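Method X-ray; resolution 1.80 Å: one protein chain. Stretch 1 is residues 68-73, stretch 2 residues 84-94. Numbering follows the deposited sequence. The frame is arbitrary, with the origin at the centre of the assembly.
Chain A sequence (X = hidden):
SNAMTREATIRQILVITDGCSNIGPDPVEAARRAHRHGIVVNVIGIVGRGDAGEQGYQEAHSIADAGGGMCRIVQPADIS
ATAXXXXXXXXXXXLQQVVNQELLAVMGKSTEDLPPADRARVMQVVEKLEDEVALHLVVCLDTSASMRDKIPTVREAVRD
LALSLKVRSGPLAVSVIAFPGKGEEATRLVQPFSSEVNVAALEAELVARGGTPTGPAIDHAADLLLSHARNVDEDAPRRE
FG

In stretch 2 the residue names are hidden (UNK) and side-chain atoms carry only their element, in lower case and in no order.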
# COMPACT_ATOMS: atom_id res chain seq x y z
N GLY A 68 -3.67 -4.36 -8.99
CA GLY A 68 -2.87 -5.57 -8.88
C GLY A 68 -2.60 -6.00 -7.45
O GLY A 68 -1.62 -6.71 -7.18
N GLY A 69 -3.46 -5.59 -6.52
CA GLY A 69 -3.23 -5.88 -5.11
C GLY A 69 -4.37 -6.66 -4.45
O GLY A 69 -5.11 -7.40 -5.11
N MSE A 70 -4.49 -6.49 -3.13
CA MSE A 70 -5.44 -7.28 -2.34
C MSE A 70 -6.42 -6.35 -1.66
O MSE A 70 -6.07 -5.21 -1.34
CB MSE A 70 -4.68 -8.06 -1.24
CG MSE A 70 -3.91 -9.28 -1.73
SE MSE A 70 -3.02 -10.13 -0.38
CE MSE A 70 -3.93 -9.68 1.03
N CYS A 71 -7.63 -6.84 -1.42
CA CYS A 71 -8.60 -6.13 -0.59
C CYS A 71 -8.97 -7.02 0.58
O CYS A 71 -9.31 -8.21 0.39
CB CYS A 71 -9.86 -5.78 -1.40
SG CYS A 71 -11.18 -5.08 -0.38
N ARG A 72 -8.92 -6.47 1.79
CA ARG A 72 -9.42 -7.18 2.96
C ARG A 72 -10.32 -6.22 3.73
O ARG A 72 -10.12 -5.01 3.69
CB ARG A 72 -8.25 -7.64 3.86
CG ARG A 72 -7.41 -8.76 3.23
CD ARG A 72 -8.23 -10.04 3.02
NE ARG A 72 -7.39 -11.10 2.45
CZ ARG A 72 -7.24 -11.35 1.15
NH1 ARG A 72 -6.46 -12.35 0.74
NH2 ARG A 72 -7.88 -10.61 0.24
N ILE A 73 -11.30 -6.78 4.42
CA ILE A 73 -12.32 -6.01 5.12
C ILE A 73 -12.31 -6.47 6.58
O ILE A 73 -12.56 -7.64 6.85
CB ILE A 73 -13.69 -6.21 4.45
CG1 ILE A 73 -13.64 -5.66 3.01
CG2 ILE A 73 -14.79 -5.49 5.25
CD1 ILE A 73 -14.84 -6.07 2.14
N UNK A 84 0.06 -5.57 7.78
CA UNK A 84 1.35 -6.26 7.72
C UNK A 84 1.25 -7.50 6.83
O UNK A 84 2.10 -7.70 5.95
c UNK A 84 2.41 -5.78 11.45
c UNK A 84 2.08 -5.40 10.02
o UNK A 84 3.01 -6.82 11.69
n UNK A 84 2.02 -4.94 12.39
c UNK A 84 1.84 -6.60 9.13
N UNK A 85 0.22 -8.33 7.01
CA UNK A 85 0.06 -9.52 6.17
C UNK A 85 -0.05 -9.16 4.70
O UNK A 85 0.57 -9.83 3.85
c UNK A 85 -1.17 -10.36 6.57
se UNK A 85 -2.49 -11.26 4.13
c UNK A 85 -4.09 -10.89 4.84
c UNK A 85 -1.48 -11.55 5.63
N UNK A 86 -0.86 -8.16 4.36
CA UNK A 86 -1.12 -7.89 2.95
C UNK A 86 0.15 -7.38 2.29
O UNK A 86 0.44 -7.75 1.15
se UNK A 86 -4.83 -5.89 3.21
c UNK A 86 -2.24 -6.85 2.76
c UNK A 86 -3.64 -7.31 3.15
c UNK A 86 -3.87 -4.62 2.66
N UNK A 87 0.87 -6.52 3.01
CA UNK A 87 2.07 -5.89 2.45
C UNK A 87 3.08 -6.99 2.14
O UNK A 87 3.62 -7.06 1.03
o UNK A 87 1.69 -3.82 3.64
c UNK A 87 3.94 -4.19 2.86
c UNK A 87 2.66 -4.85 3.43
N UNK A 88 3.31 -7.87 3.11
CA UNK A 88 4.22 -9.00 2.86
C UNK A 88 3.75 -9.97 1.77
O UNK A 88 4.54 -10.39 0.91
c UNK A 88 4.56 -9.72 4.17
c UNK A 88 5.53 -8.96 5.02
c UNK A 88 5.36 -8.29 6.19
c UNK A 88 7.47 -8.08 5.61
n UNK A 88 6.58 -7.76 6.53
n UNK A 88 6.86 -8.80 4.68
N UNK A 89 2.47 -10.33 1.78
CA UNK A 89 2.01 -11.29 0.79
C UNK A 89 2.06 -10.73 -0.64
O UNK A 89 2.45 -11.44 -1.56
c UNK A 89 -1.18 -13.50 0.85
c UNK A 89 0.62 -11.82 1.17
c UNK A 89 0.09 -12.89 0.28
n UNK A 89 -1.98 -14.13 -0.01
o UNK A 89 -1.44 -13.41 2.06
N UNK A 90 1.67 -9.47 -0.83
CA UNK A 90 1.75 -8.89 -2.18
C UNK A 90 3.22 -8.62 -2.60
O UNK A 90 3.55 -8.80 -3.78
c UNK A 90 -0.62 -7.88 -2.17
c UNK A 90 0.88 -7.57 -2.33
o UNK A 90 1.27 -6.60 -1.34
N UNK A 91 4.08 -8.22 -1.67
CA UNK A 91 5.53 -8.09 -1.96
C UNK A 91 6.07 -9.44 -2.41
O UNK A 91 6.78 -9.56 -3.42
c UNK A 91 7.31 -5.97 1.31
se UNK A 91 8.72 -6.24 0.21
c UNK A 91 6.31 -7.52 -0.74
c UNK A 91 7.87 -7.46 -0.88
N UNK A 92 5.70 -10.49 -1.70
CA UNK A 92 6.14 -11.83 -2.07
C UNK A 92 5.69 -12.22 -3.47
O UNK A 92 6.48 -12.70 -4.27
c UNK A 92 6.16 -14.29 -1.44
n UNK A 92 6.42 -16.47 -0.44
c UNK A 92 5.68 -12.88 -1.06
c UNK A 92 5.67 -15.37 -0.50
o UNK A 92 4.65 -15.23 0.17
N UNK A 93 4.41 -12.01 -3.79
CA UNK A 93 3.92 -12.32 -5.13
C UNK A 93 4.62 -11.53 -6.24
O UNK A 93 4.95 -12.08 -7.30
c UNK A 93 -0.48 -11.82 -3.42
se UNK A 93 -0.18 -13.21 -4.49
c UNK A 93 1.64 -13.30 -4.49
c UNK A 93 2.38 -12.16 -5.21
N UNK A 94 4.84 -10.24 -6.00
CA UNK A 94 5.50 -9.41 -6.98
C UNK A 94 6.94 -9.91 -7.22
O UNK A 94 7.40 -10.01 -8.36
c UNK A 94 6.32 -7.08 -7.50
c UNK A 94 5.53 -7.93 -6.53
o UNK A 94 4.17 -7.44 -6.47

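Position 84 carries three carbons in a row, the third bearing one oxygen and one nitrogen, all out of reach of stretch 1. That is a terminal amide, hence Gln84; the polar end suits a partly exposed site, and its NE2 is hydrogen-bonded elsewhere in the structure.

Position 85 has two carbons, a selenium and one more carbon, unbranched. The selenium lies 3.8 Å from Met70 CE, and the terminal carbon comes within 4.1 Å of Arg72 NE, approaching the guanidinium obliquely. This is selenomethionine, Met85; a flexible thioether analogue suits a spot bordered by both an apolar chain and an arginine.

Position 86 repeats the same four atoms. Its second side-chain carbon packs 3.2 Å from Met70 CE, a tight contact, while its selenium lies 3.9 Å from Arg72 CG, so the chain meets the aliphatic part of the arginine. It is Met86, its apolar chain suited to a buried site.

At 87, one carbon carries an oxygen and a carbon, and the CA-to-CB bond points away from stretch 1. The beta-branched pattern is that of Thr87, whose OG1, though buried, bonds to a residue just outside the stretches.

Position 88 shows one carbon leading to a five-membered ring of three carbons and two nitrogens, out of reach of stretch 1: the imidazole of His88, whose ND1 is hydrogen-bonded elsewhere in the structure.

Position 89 again has three carbons ending in an oxygen and a nitrogen. The third carbon lies 4.0 Å from Met70 SE, so the amide end borders the selenium without a hydrogen bond across the contact. This is Gln89, its polar end suited to partial exposure.

Position 90 has a carbon bearing one oxygen and one carbon. The latter carbon sits 3.6 Å from Met70 CG and 4.4 Å from Gly69 CA. This is Thr90; a short side chain fits where the backbones come near, with Gly69 CA and Thr90 CA 6.5 Å apart.

Position 91, two carbons, selenium and carbon, is out of reach of stretch 1: Met91, apolar and buried. Position 92, three carbons ending in an amide, is likewise out of reach: Gln92, polar and partly exposed.

Position 93 is another unbranched chain with selenium third; its terminal carbon lies 4.3 Å from Met70 SE. This is Met93, long enough to reach Met70 despite its exposure. Position 94, a carbon bearing oxygen and carbon, makes no contact with stretch 1: Thr94, its small polar chain suited to partial exposure.

The contact centres on Met70. Its t chi2 extends the chain across the helix as far as the selenium, and chi3 near 24° turns the methyl toward 85 and 86; the chain touches 85, 86, 89, 90 and 93, a spacing that follows one helical face. Arg72 adds a second, looser contact, its NH2 held by Cys71 O at 2.8 Å. No hydrogen bond joins the stretches; apolar packing does the work.

Stretch 2 (84-94) QMMTHQTMQMT
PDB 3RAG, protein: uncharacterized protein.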